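Long-range contacts in pyridine nucleotide-disulphide oxidoreductase dimerisation region (Escherichia coli BL21, PDB 6KYY), which is an FAD-containing pyridine nucleotide-disulphide oxidoreductase, probably involved in resistance to reactive chlorine species: residues B[144-149]-B[230-235]; B[193-198]-B[223-228]. All coordinates share one frame; numbering follows the deposited sequence.

Contact 1: B[144-149]-B[230-235]; sequences PGITTT and ERISHH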
loop_
_atom_site.group_PDB
_atom_site.type_symbol
_atom_site.label_atom_id
_atom_site.label_comp_id
_atom_site.label_asym_id
_atom_site.label_seq_id
_atom_site.Cartn_x
_atom_site.Cartn_y
_atom_site.Cartn_z
ATOM N N PRO B 144 -23.785 8.805 -34.847
ATOM C CA PRO B 144 -25.229 9.080 -34.856
ATOM C C PRO B 144 -25.982 8.206 -33.864
ATOM O O PRO B 144 -25.682 7.023 -33.692
ATOM C CB PRO B 144 -25.644 8.773 -36.301
ATOM C CG PRO B 144 -24.380 8.818 -37.094
ATOM C CD PRO B 144 -23.284 8.395 -36.169
ATOM N N GLY B 145 -26.970 8.808 -33.207
ATOM C CA GLY B 145 -27.805 8.080 -32.274
ATOM C C GLY B 145 -27.190 7.821 -30.920
ATOM O O GLY B 145 -27.606 6.882 -30.236
ATOM N N ILE B 146 -26.210 8.622 -30.506
ATOM C CA ILE B 146 -25.599 8.432 -29.195
ATOM C C ILE B 146 -26.288 9.272 -28.121
ATOM O O ILE B 146 -26.371 8.849 -26.964
ATOM C CB ILE B 146 -24.091 8.739 -29.263
ATOM C CG1 ILE B 146 -23.408 8.393 -27.937
ATOM C CG2 ILE B 146 -23.844 10.197 -29.629
ATOM C CD1 ILE B 146 -21.923 8.142 -28.067
ATOM N N THR B 147 -26.804 10.449 -28.483
ATOM C CA THR B 147 -27.465 11.315 -27.514
ATOM C C THR B 147 -28.869 10.826 -27.176
ATOM O O THR B 147 -29.321 10.985 -26.036
ATOM C CB THR B 147 -27.515 12.749 -28.051
ATOM O OG1 THR B 147 -26.180 13.246 -28.214
ATOM C CG2 THR B 147 -28.275 13.669 -27.102
ATOM N N THR B 148 -29.558 10.210 -28.135
ATOM C CA THR B 148 -30.964 9.858 -27.965
ATOM C C THR B 148 -31.179 8.440 -27.454
ATOM O O THR B 148 -32.211 8.170 -26.830
ATOM C CB THR B 148 -31.709 10.027 -29.292
ATOM O OG1 THR B 148 -31.640 8.806 -30.039
ATOM C CG2 THR B 148 -31.088 11.151 -30.113
ATOM N N THR B 149 -30.242 7.534 -27.700
ATOM C CA THR B 149 -30.449 6.126 -27.368
ATOM C C THR B 149 -30.395 5.925 -25.854
ATOM O O THR B 149 -29.430 6.354 -25.212
ATOM C CB THR B 149 -29.400 5.268 -28.072
ATOM O OG1 THR B 149 -29.367 5.606 -29.466
ATOM C CG2 THR B 149 -29.722 3.797 -27.935
ATOM N N GLU B 230 -20.129 3.288 -36.077
ATOM C CA GLU B 230 -20.795 4.210 -36.983
ATOM C C GLU B 230 -22.256 4.486 -36.654
ATOM O O GLU B 230 -22.816 5.438 -37.206
ATOM C CB GLU B 230 -20.691 3.697 -38.427
ATOM C CG GLU B 230 -19.255 3.478 -38.885
ATOM C CD GLU B 230 -19.159 2.661 -40.157
ATOM O OE1 GLU B 230 -19.988 1.747 -40.344
ATOM O OE2 GLU B 230 -18.246 2.931 -40.967
ATOM N N ARG B 231 -22.889 3.699 -35.785
ATOM C CA ARG B 231 -24.258 3.991 -35.377
ATOM C C ARG B 231 -24.588 3.226 -34.104
ATOM O O ARG B 231 -24.113 2.107 -33.892
ATOM C CB ARG B 231 -25.271 3.645 -36.474
ATOM C CG ARG B 231 -26.654 4.245 -36.246
ATOM C CD ARG B 231 -27.642 3.858 -37.338
ATOM N NE ARG B 231 -27.406 2.516 -37.864
ATOM C CZ ARG B 231 -26.807 2.263 -39.024
ATOM N NH1 ARG B 231 -26.376 3.264 -39.780
ATOM N NH2 ARG B 231 -26.632 1.011 -39.424
ATOM N N ILE B 232 -25.415 3.847 -33.266
ATOM C CA ILE B 232 -25.857 3.284 -31.997
ATOM C C ILE B 232 -27.380 3.277 -31.990
ATOM O O ILE B 232 -28.009 4.314 -32.230
ATOM C CB ILE B 232 -25.304 4.086 -30.804
ATOM C CG1 ILE B 232 -23.793 4.288 -30.960
ATOM C CG2 ILE B 232 -25.635 3.391 -29.492
ATOM C CD1 ILE B 232 -23.118 4.864 -29.739
ATOM N N SER B 233 -27.970 2.115 -31.714
ATOM C CA SER B 233 -29.411 1.937 -31.810
ATOM C C SER B 233 -29.953 1.250 -30.564
ATOM O O SER B 233 -29.257 0.464 -29.915
ATOM C CB SER B 233 -29.790 1.108 -33.049
ATOM O OG SER B 233 -28.936 1.397 -34.142
ATOM N N HIS B 234 -31.208 1.561 -30.236
ATOM C CA HIS B 234 -31.987 0.803 -29.260
ATOM C C HIS B 234 -33.120 0.125 -30.024
ATOM O O HIS B 234 -34.041 0.789 -30.513
ATOM C CB HIS B 234 -32.494 1.690 -28.117
ATOM C CG HIS B 234 -33.674 2.546 -28.466
ATOM N ND1 HIS B 234 -33.641 3.489 -29.470
ATOM C CD2 HIS B 234 -34.921 2.602 -27.939
ATOM C CE1 HIS B 234 -34.817 4.089 -29.548
ATOM N NE2 HIS B 234 -35.611 3.569 -28.628
ATOM N N HIS B 235 -33.029 -1.193 -30.169
ATOM C CA HIS B 235 -34.019 -1.912 -30.956
ATOM C C HIS B 235 -35.029 -2.605 -30.050
ATOM O O HIS B 235 -36.214 -2.259 -30.063
ATOM C CB HIS B 235 -33.334 -2.910 -31.894
ATOM C CG HIS B 235 -32.793 -2.287 -33.145
ATOM N ND1 HIS B 235 -33.261 -1.091 -33.643
ATOM C CD2 HIS B 235 -31.823 -2.696 -33.998
ATOM C CE1 HIS B 235 -32.604 -0.788 -34.749
ATOM N NE2 HIS B 235 -31.726 -1.746 -34.987
#

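Contact 2: B[193-198]-B[223-228]; sequences ILEAAS and IILNAH. With CU (copper (II) ion), chain S.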
loop_
_atom_site.group_PDB
_atom_site.type_symbol
_atom_site.label_atom_id
_atom_site.label_comp_id
_atom_site.label_asym_id
_atom_site.label_seq_id
_atom_site.Cartn_x
_atom_site.Cartn_y
_atom_site.Cartn_z
ATOM N N ILE B 193 -14.813 -4.091 -24.549
ATOM C CA ILE B 193 -14.230 -2.769 -24.757
ATOM C C ILE B 193 -13.797 -2.656 -26.212
ATOM O O ILE B 193 -13.142 -3.559 -26.748
ATOM C CB ILE B 193 -13.050 -2.515 -23.802
ATOM C CG1 ILE B 193 -12.049 -3.671 -23.835
ATOM C CG2 ILE B 193 -13.549 -2.319 -22.380
ATOM C CD1 ILE B 193 -11.026 -3.620 -22.715
ATOM N N LEU B 194 -14.172 -1.553 -26.855
ATOM C CA LEU B 194 -13.885 -1.319 -28.264
ATOM C C LEU B 194 -12.956 -0.121 -28.386
ATOM O O LEU B 194 -13.325 0.996 -28.008
ATOM C CB LEU B 194 -15.174 -1.091 -29.054
ATOM C CG LEU B 194 -16.295 -2.095 -28.769
ATOM C CD1 LEU B 194 -17.650 -1.522 -29.156
ATOM C CD2 LEU B 194 -16.037 -3.412 -29.490
ATOM N N GLU B 195 -11.758 -0.354 -28.913
ATOM C CA GLU B 195 -10.747 0.680 -29.073
ATOM C C GLU B 195 -10.518 0.957 -30.553
ATOM O O GLU B 195 -10.444 0.028 -31.363
ATOM C CB GLU B 195 -9.435 0.263 -28.398
ATOM C CG GLU B 195 -8.203 1.023 -28.869
ATOM C CD GLU B 195 -8.119 2.419 -28.285
ATOM O OE1 GLU B 195 -8.842 3.314 -28.771
ATOM O OE2 GLU B 195 -7.329 2.621 -27.339
ATOM N N ALA B 196 -10.412 2.242 -30.901
ATOM C CA ALA B 196 -10.209 2.615 -32.297
ATOM C C ALA B 196 -8.789 2.320 -32.765
ATOM O O ALA B 196 -8.587 1.956 -33.930
ATOM C CB ALA B 196 -10.535 4.096 -32.498
ATOM N N ALA B 197 -7.800 2.474 -31.886
ATOM C CA ALA B 197 -6.416 2.217 -32.253
ATOM C C ALA B 197 -6.198 0.727 -32.521
ATOM O O ALA B 197 -7.038 -0.123 -32.211
ATOM C CB ALA B 197 -5.469 2.702 -31.156
ATOM N N SER B 198 -5.045 0.417 -33.108
ATOM C CA SER B 198 -4.693 -0.954 -33.451
ATOM C C SER B 198 -3.885 -1.655 -32.367
ATOM O O SER B 198 -3.510 -2.819 -32.549
ATOM C CB SER B 198 -3.911 -0.985 -34.771
ATOM O OG SER B 198 -3.093 0.162 -34.909
ATOM N N ILE B 223 -11.633 -7.779 -25.805
ATOM C CA ILE B 223 -10.905 -6.604 -26.267
ATOM C C ILE B 223 -10.847 -6.649 -27.787
ATOM O O ILE B 223 -10.317 -7.606 -28.367
ATOM C CB ILE B 223 -9.495 -6.537 -25.660
ATOM C CG1 ILE B 223 -9.523 -6.978 -24.195
ATOM C CG2 ILE B 223 -8.926 -5.131 -25.790
ATOM C CD1 ILE B 223 -8.249 -6.682 -23.438
ATOM N N ILE B 224 -11.388 -5.617 -28.431
ATOM C CA ILE B 224 -11.440 -5.527 -29.885
ATOM C C ILE B 224 -10.811 -4.208 -30.312
ATOM O O ILE B 224 -11.190 -3.143 -29.814
ATOM C CB ILE B 224 -12.883 -5.633 -30.416
ATOM C CG1 ILE B 224 -13.516 -6.957 -29.986
ATOM C CG2 ILE B 224 -12.905 -5.495 -31.931
ATOM C CD1 ILE B 224 -15.006 -7.030 -30.237
ATOM N N LEU B 225 -9.855 -4.282 -31.235
ATOM C CA LEU B 225 -9.190 -3.110 -31.781
ATOM C C LEU B 225 -9.718 -2.825 -33.186
ATOM O O LEU B 225 -10.568 -3.546 -33.716
ATOM C CB LEU B 225 -7.671 -3.312 -31.792
ATOM C CG LEU B 225 -6.941 -3.495 -30.457
ATOM C CD1 LEU B 225 -7.577 -2.659 -29.356
ATOM C CD2 LEU B 225 -6.880 -4.962 -30.057
ATOM N N ASN B 226 -9.201 -1.753 -33.794
ATOM C CA ASN B 226 -9.566 -1.352 -35.156
ATOM C C ASN B 226 -11.075 -1.144 -35.285
ATOM O O ASN B 226 -11.717 -1.638 -36.215
ATOM C CB ASN B 226 -9.068 -2.373 -36.183
ATOM C CG ASN B 226 -7.611 -2.730 -35.990
ATOM O OD1 ASN B 226 -6.802 -1.884 -35.621
ATOM N ND2 ASN B 226 -7.269 -3.991 -36.238
ATOM N N ALA B 227 -11.641 -0.395 -34.343
ATOM C CA ALA B 227 -13.087 -0.232 -34.229
ATOM C C ALA B 227 -13.475 1.195 -34.592
ATOM O O ALA B 227 -13.136 2.140 -33.871
ATOM C CB ALA B 227 -13.558 -0.582 -32.819
ATOM N N HIS B 228 -14.186 1.348 -35.705
ATOM C CA HIS B 228 -14.839 2.602 -36.070
ATOM C C HIS B 228 -16.342 2.367 -35.966
ATOM O O HIS B 228 -16.967 1.864 -36.904
ATOM C CB HIS B 228 -14.437 3.062 -37.469
ATOM C CG HIS B 228 -15.004 4.395 -37.849
ATOM N ND1 HIS B 228 -14.985 5.481 -37.000
ATOM C CD2 HIS B 228 -15.609 4.817 -38.984
ATOM C CE1 HIS B 228 -15.552 6.515 -37.596
ATOM N NE2 HIS B 228 -15.941 6.138 -38.801
HETATM CU CU CU S . -16.722 8.086 -38.757
#

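Contact 1: B[144-149]-B[230-235]
The backbones of P144 and G145 run past R231 and I232 with CA atoms 5.2 Å apart in both pairs, and a single hydrogen bond joins them, from I232 N to P144 O (3.2 Å, N-H...O 156°), the donor almost in line with the carbonyl. Strand 231-234 is an outer strand of a three-stranded antiparallel meander appended to the parallel sheet of a Rossmann-type domain, and the loop 144-149 lies against it. At the start of the strand E230 and R231 both face H242, which makes a classic beta bulge. G145 takes a left-handed backbone conformation (phi 78°), which glycine adopts readily, and turns the loop into the helical bend 146-148.

I232 projects its side chain toward the loop. Its CG1 stands anti to its own carbonyl carbon (chi1 -50°), and the chain runs on extended to a CD1 that meets I146 CD1 at 3.9 Å, the two isoleucines crossing obliquely. I146 CB and CG1 also border I232 CD1. V152 touches both isoleucines, while of strand 252-255 I255 touches I146 and L253 touches I232, so the meander is attached through buried aliphatic carbons as well as the backbone bond.

At the exposed start, the P144 ring sets CD against E230 O, with CG farther off. R231 touches the loop with its CG, near P144 O; the chain bends at chi3 and the guanidinium turns off from the loop.

T149 closes the far end of the loop, where its side chain and that of H234 run antiparallel alongside each other. The T149 CG2 methyl lies 3.5 Å from H234 CB and 3.7 Å from S233 C, approaching the imidazole obliquely.

Contact 2: B[193-198]-B[223-228]
I193 and L194 pair in parallel register with I223 and I224, and the first two bonds are those of a regular parallel sheet. I193 O accepts I224 N at 3.2 Å, and I224 O accepts E195 N at 3.0 Å in a nearly straight bond (178°). The L194 backbone also bonds to I170 and G172, and that of I193 to D222. Beyond the paired residues both chains leave the sheet. N226 adopts a left-handed conformation (phi 56°), and the amides around it serve two carbonyls: A227 N goes to E195 O at 3.2 Å, and N226 N to A197 O at 3.1 Å, from well above that carbonyl plane. E195 O also receives a CA-H...O contact from L225 CA, and A227 O one from A196 CA. The E195 chain bends at chi2 (76°), and OE1 takes weak bonds from A196 N and A197 N.

I193 and I223 lie side by side on one face of the sheet; L194 and I224 do so on the other, with L194 CD2 against I224 CD1 at 3.8 Å. E195 CB meets L225 CD1 at 3.6 Å. H228, poorly ordered, touches nothing of 193-198 but binds a copper(II) ion through NE2 at 2.1 Å, where the fine ring geometry is doubtful.

E195 follows the second strand of the beta-alpha-beta motif beginning at strand 167-171, consistent with the acid common there in NAD-binding Rossmann folds. Helix 206-218 joins strands 190-194 and 221-224 in a beta-alpha-beta unit; on the other side of 190-194, I170 and L171 of strand 167-171 meet I193 and L194.

Contact 2 is nested inside the chain loop closed by contact 1: strand 221-224 is followed in the chain by strand 231-234, and the centres of the two contacts lie 18 Å apart. Contact 2 fixes the outermost strand of the parallel sheet, while contact 1 fastens the antiparallel meander that follows it; no further touch joins them. Both lie away from the annotated sites, including the redox cysteines and the FAD pocket; the I193 side chain is about 14 Å from the bound FAD. Separate copper(II) ions lie near the two: one about 4 Å from the R231 side chain, another bound by H228 beside contact 2.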